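Local structure of transaminase (Bacillus megaterium, 5G0A) at residues V158-R162 with S163-G167; H410-P414 with N415-T419. The protein probably catalyses the pyridoxal-5'-phosphate-dependent transfer of amino groups, as an S-selective omega-transaminase of aminotransferase class III. One frame throughout, in Å; residues are numbered along the deposited sequence.

In the fold
The two contacts follow each other in series along the chain, neither nested nor crossing. Contact 1 comes first, where a beta turn folds the loop between helix 153-157 and strand 168-169 back on itself, next to residues of the pyridoxal-5'-phosphate pocket. Much later, contact 2 closes two overlapping beta turns in the loop that leaves strand 387-392 and leads into helix 418-427. Although the contact centres are about 17 Å apart, the segments meet directly: the rings of Tyr164 and His410 pack edge-to-face, and Ser163 touches His410. The two loops thus join the cofactor-binding region to the C-terminal part of the chain, and both touch the second subunit.

Contact 1 (V158-R162 with S163-G167); sequences VTRLR and SYRSG
Arg165 NH1 donates a hydrogen bond to Thr159 O at 2.9 Å, drawing the end of this loop back over its beginning. The donor lies in the carbonyl plane, but the bond is bent to 139° at the hydrogen, and the oxygen is tilted from the guanidinium plane. A bend in the arginine chain, chi3 48°, turns the head group back to this oxygen, while a weak second bond runs from the same nitrogen to Ala156 O. Over one face of the Arg165 guanidinium comes Arg160, whose NH1 lies 3.5 Å from Arg165 CZ, the two planes inclined by 36°. Such a meeting of like charges is probably eased by the partners of Arg160 on the third subunit, Asn225 through a hydrogen bond and Tyr226 through cation-pi contact.

Between these ends Tyr164 N bonds to Leu161 O at 3.1 Å, closing a type I beta turn with Arg162 and Ser163 at its corners. Leucine suits the start of this turn because its CD2 can pack obliquely on the tyrosine ring, 3.6 Å from Tyr164 CD2. A water accepts from Gly167 N at 3.0 Å and adds weak bonds to Arg165 N and Arg162 O, linking the corner of the turn to the backbone that follows it.

Threonine serves both sides of its position. The methyl CG2 packs on the aliphatic Arg165 CG, while OG1 bonds to His149 N, Gly150 O and Ala155 O, the last tying it to helix 153-157, making Thr159 a second-shell residue behind two members of the pyridoxal-5'-phosphate pocket. The loop runs from helix 153-157 to strand 168-169, and the side chains of Val158 and Arg160 lie against strands 140-144 and 189-192, at one border of the seven-stranded sheet of this pyridoxal-phosphate-dependent aminotransferase.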
loop_
_atom_site.group_PDB
_atom_site.type_symbol
_atom_site.label_atom_id
_atom_site.label_comp_id
_atom_site.label_asym_id
_atom_site.label_seq_id
_atom_site.Cartn_x
_atom_site.Cartn_y
_atom_site.Cartn_z
ATOM N N VAL B 158 -5.463 -3.966 11.798
ATOM C CA VAL B 158 -6.653 -3.512 12.531
ATOM C C VAL B 158 -6.419 -3.280 14.017
ATOM O O VAL B 158 -7.319 -2.939 14.759
ATOM C CB VAL B 158 -7.895 -4.396 12.291
ATOM C CG1 VAL B 158 -8.371 -4.240 10.844
ATOM C CG2 VAL B 158 -7.614 -5.871 12.596
ATOM N N THR B 159 -5.175 -3.441 14.437
ATOM C CA THR B 159 -4.805 -3.126 15.806
ATOM C C THR B 159 -4.350 -1.676 15.840
ATOM O O THR B 159 -3.378 -1.300 15.175
ATOM C CB THR B 159 -3.683 -4.066 16.277
ATOM O OG1 THR B 159 -4.242 -5.373 16.469
ATOM C CG2 THR B 159 -3.095 -3.584 17.590
ATOM N N ARG B 160 -5.095 -0.852 16.566
ATOM C CA ARG B 160 -4.752 0.569 16.709
ATOM C C ARG B 160 -4.445 0.897 18.175
ATOM O O ARG B 160 -4.829 1.931 18.710
ATOM C CB ARG B 160 -5.864 1.464 16.135
ATOM C CG ARG B 160 -6.125 1.296 14.647
ATOM C CD ARG B 160 -4.881 1.499 13.790
ATOM N NE ARG B 160 -4.002 2.536 14.319
ATOM C CZ ARG B 160 -2.702 2.649 14.043
ATOM N NH1 ARG B 160 -2.109 1.814 13.197
ATOM N NH2 ARG B 160 -1.985 3.605 14.617
ATOM N N LEU B 161 -3.736 -0.022 18.816
ATOM C CA LEU B 161 -3.272 0.181 20.180
ATOM C C LEU B 161 -1.780 0.413 20.052
ATOM O O LEU B 161 -1.039 -0.513 19.760
ATOM C CB LEU B 161 -3.580 -1.063 21.035
ATOM C CG LEU B 161 -3.322 -0.917 22.539
ATOM C CD1 LEU B 161 -4.206 0.168 23.126
ATOM C CD2 LEU B 161 -3.559 -2.245 23.239
ATOM N N ARG B 162 -1.356 1.667 20.245
ATOM C CA ARG B 162 -0.009 2.136 19.881
ATOM C C ARG B 162 1.127 1.314 20.487
ATOM O O ARG B 162 2.165 1.096 19.851
ATOM C CB ARG B 162 0.147 3.593 20.331
ATOM C CG ARG B 162 1.368 4.293 19.784
ATOM C CD ARG B 162 1.358 5.743 20.227
ATOM N NE ARG B 162 2.561 6.442 19.787
ATOM C CZ ARG B 162 3.071 7.506 20.401
ATOM N NH1 ARG B 162 2.504 7.972 21.520
ATOM N NH2 ARG B 162 4.163 8.093 19.906
ATOM N N SER B 163 0.905 0.858 21.715
ATOM C CA SER B 163 1.920 0.202 22.522
ATOM C C SER B 163 2.013 -1.301 22.290
ATOM O O SER B 163 2.805 -1.979 22.940
ATOM C CB SER B 163 1.639 0.457 24.016
ATOM O OG SER B 163 0.295 0.125 24.365
ATOM N N TYR B 164 1.218 -1.821 21.361
ATOM C CA TYR B 164 1.181 -3.255 21.142
ATOM C C TYR B 164 1.298 -3.644 19.672
ATOM O O TYR B 164 0.769 -4.673 19.259
ATOM C CB TYR B 164 -0.078 -3.855 21.802
ATOM C CG TYR B 164 0.124 -4.058 23.284
ATOM C CD1 TYR B 164 0.690 -5.240 23.767
ATOM C CD2 TYR B 164 -0.207 -3.060 24.197
ATOM C CE1 TYR B 164 0.902 -5.425 25.123
ATOM C CE2 TYR B 164 -0.005 -3.246 25.559
ATOM C CZ TYR B 164 0.557 -4.423 26.007
ATOM O OH TYR B 164 0.774 -4.628 27.349
ATOM N N ARG B 165 2.041 -2.853 18.895
ATOM C CA ARG B 165 2.164 -3.116 17.470
ATOM C C ARG B 165 3.554 -3.630 17.061
ATOM O O ARG B 165 4.006 -3.396 15.944
ATOM C CB ARG B 165 1.768 -1.859 16.681
ATOM C CG ARG B 165 0.273 -1.550 16.714
ATOM C CD ARG B 165 -0.049 -0.229 16.004
ATOM N NE ARG B 165 0.600 -0.150 14.693
ATOM C CZ ARG B 165 0.200 -0.814 13.609
ATOM N NH1 ARG B 165 -0.890 -1.564 13.652
ATOM N NH2 ARG B 165 0.886 -0.700 12.472
ATOM N N SER B 166 4.215 -4.357 17.969
ATOM C CA SER B 166 5.488 -5.045 17.662
ATOM C C SER B 166 6.640 -4.151 17.201
ATOM O O SER B 166 7.570 -4.612 16.534
ATOM C CB SER B 166 5.256 -6.180 16.658
ATOM O OG SER B 166 4.227 -7.040 17.139
ATOM N N GLY B 167 6.559 -2.873 17.554
ATOM C CA GLY B 167 7.671 -1.943 17.325
ATOM C C GLY B 167 8.649 -1.960 18.479
ATOM O O GLY B 167 8.507 -2.738 19.429
HETATM O O HOH W 1 4.650 -1.130 18.985
#

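Contact 2 (H410-P414 with N415-T419); sequences HGMNP and NQIPT
Asn413 and Asn415 lay their side-chain amides one over the other, the planes only 14° apart and Asn413 OD1 3.2 Å from Asn415 CG. The same OD1 accepts a nearly straight hydrogen bond from Asn415 N at 3.2 Å, the donor standing above the amide plane. With CG anti to the backbone N (chi1 -159°), the Asn413 side chain swings forward to reach that N-H, as asparagine's short amide readily does.

The bond from Asn415 N to Asn413 OD1 closes an Asx turn, superposed on a type I beta turn in which Gln416 N bonds to Asn413 O at 3.0 Å. Proline fits the second position of the latter, its ring holding phi near the value the turn needs. A further type I turn overlaps it, closed by Ile417 N to Pro414 O at 3.3 Å; it delivers the chain to helix 418-427, with Ile417 as N-cap and Pro418, which has no N-H to offer, as the first helical residue.

On the buried side, Ile417 packs inward: CD1 reaches Met412 CB at 4.1 Å, and CG1 lies against Asn413 O. The methionine chain bends at its last torsion to bring CE to Ile417 CG1, also at 4.1 Å. Asn415, though exposed, is held by the stack; looser is the Gln416 side chain. Extended beyond CG, it makes no hydrogen bond to Asn413 or Met412 but touches both, NE2 lying 3.9 Å from Asn413 CB and OE1 near Met412 CE, and its polar end suits a surface facing solvent. Arg324 of the second subunit donates to Met412 O and packs on Pro414.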
loop_
_atom_site.group_PDB
_atom_site.type_symbol
_atom_site.label_atom_id
_atom_site.label_comp_id
_atom_site.label_asym_id
_atom_site.label_seq_id
_atom_site.Cartn_x
_atom_site.Cartn_y
_atom_site.Cartn_z
ATOM N N HIS B 410 5.564 1.858 25.756
ATOM C CA HIS B 410 6.359 1.206 26.789
ATOM C C HIS B 410 7.747 1.840 26.980
ATOM O O HIS B 410 8.557 1.351 27.765
ATOM C CB HIS B 410 6.465 -0.304 26.533
ATOM C CG HIS B 410 5.172 -1.037 26.730
ATOM N ND1 HIS B 410 4.310 -1.316 25.692
ATOM C CD2 HIS B 410 4.617 -1.582 27.838
ATOM C CE1 HIS B 410 3.261 -1.977 26.155
ATOM N NE2 HIS B 410 3.423 -2.151 27.457
ATOM N N GLY B 411 8.003 2.933 26.263
ATOM C CA GLY B 411 9.208 3.743 26.458
ATOM C C GLY B 411 9.199 4.426 27.818
ATOM O O GLY B 411 10.243 4.806 28.326
ATOM N N MET B 412 8.010 4.567 28.401
ATOM C CA MET B 412 7.838 5.183 29.716
ATOM C C MET B 412 8.558 4.399 30.805
ATOM O O MET B 412 8.691 3.178 30.726
ATOM C CB MET B 412 6.356 5.243 30.090
ATOM C CG MET B 412 5.586 6.422 29.536
ATOM S SD MET B 412 4.028 6.618 30.424
ATOM C CE MET B 412 4.586 7.376 31.953
ATOM N N ASN B 413 8.999 5.122 31.828
ATOM C CA ASN B 413 9.513 4.527 33.045
ATOM C C ASN B 413 8.342 3.956 33.843
ATOM O O ASN B 413 7.384 4.676 34.135
ATOM C CB ASN B 413 10.276 5.583 33.862
ATOM C CG ASN B 413 11.247 4.974 34.857
ATOM O OD1 ASN B 413 10.978 3.936 35.464
ATOM N ND2 ASN B 413 12.385 5.633 35.044
ATOM N N PRO B 414 8.398 2.651 34.178
ATOM C CA PRO B 414 7.304 2.044 34.945
ATOM C C PRO B 414 7.154 2.601 36.370
ATOM O O PRO B 414 6.110 2.402 36.996
ATOM C CB PRO B 414 7.647 0.548 34.964
ATOM C CG PRO B 414 9.078 0.443 34.544
ATOM C CD PRO B 414 9.398 1.661 33.735
ATOM N N ASN B 415 8.157 3.316 36.874
ATOM C CA ASN B 415 7.991 3.985 38.173
ATOM C C ASN B 415 7.089 5.234 38.108
ATOM O O ASN B 415 6.817 5.870 39.129
ATOM C CB ASN B 415 9.342 4.251 38.868
ATOM C CG ASN B 415 10.173 5.331 38.191
ATOM O OD1 ASN B 415 9.672 6.142 37.417
ATOM N ND2 ASN B 415 11.465 5.352 38.506
ATOM N N GLN B 416 6.613 5.550 36.901
ATOM C CA GLN B 416 5.683 6.657 36.666
ATOM C C GLN B 416 4.268 6.169 36.329
ATOM O O GLN B 416 3.348 6.976 36.211
ATOM C CB GLN B 416 6.192 7.548 35.522
ATOM C CG GLN B 416 7.472 8.313 35.831
ATOM C CD GLN B 416 8.036 9.050 34.625
ATOM O OE1 GLN B 416 7.307 9.401 33.691
ATOM N NE2 GLN B 416 9.341 9.300 34.646
ATOM N N ILE B 417 4.106 4.853 36.179
ATOM C CA ILE B 417 2.851 4.259 35.719
ATOM C C ILE B 417 2.069 3.676 36.893
ATOM O O ILE B 417 2.507 2.697 37.493
ATOM C CB ILE B 417 3.110 3.142 34.672
ATOM C CG1 ILE B 417 3.888 3.681 33.460
ATOM C CG2 ILE B 417 1.802 2.486 34.233
ATOM C CD1 ILE B 417 4.218 2.621 32.420
ATOM N N PRO B 418 0.899 4.270 37.218
ATOM C CA PRO B 418 0.093 3.833 38.361
ATOM C C PRO B 418 -0.215 2.327 38.408
ATOM O O PRO B 418 -0.159 1.736 39.483
ATOM C CB PRO B 418 -1.193 4.646 38.216
ATOM C CG PRO B 418 -0.747 5.900 37.540
ATOM C CD PRO B 418 0.368 5.509 36.613
ATOM N N THR B 419 -0.531 1.710 37.270
ATOM C CA THR B 419 -0.811 0.262 37.277
ATOM C C THR B 419 0.432 -0.571 37.588
ATOM O O THR B 419 0.324 -1.685 38.118
ATOM C CB THR B 419 -1.494 -0.235 35.988
ATOM O OG1 THR B 419 -0.801 0.263 34.833
ATOM C CG2 THR B 419 -2.943 0.219 35.958
#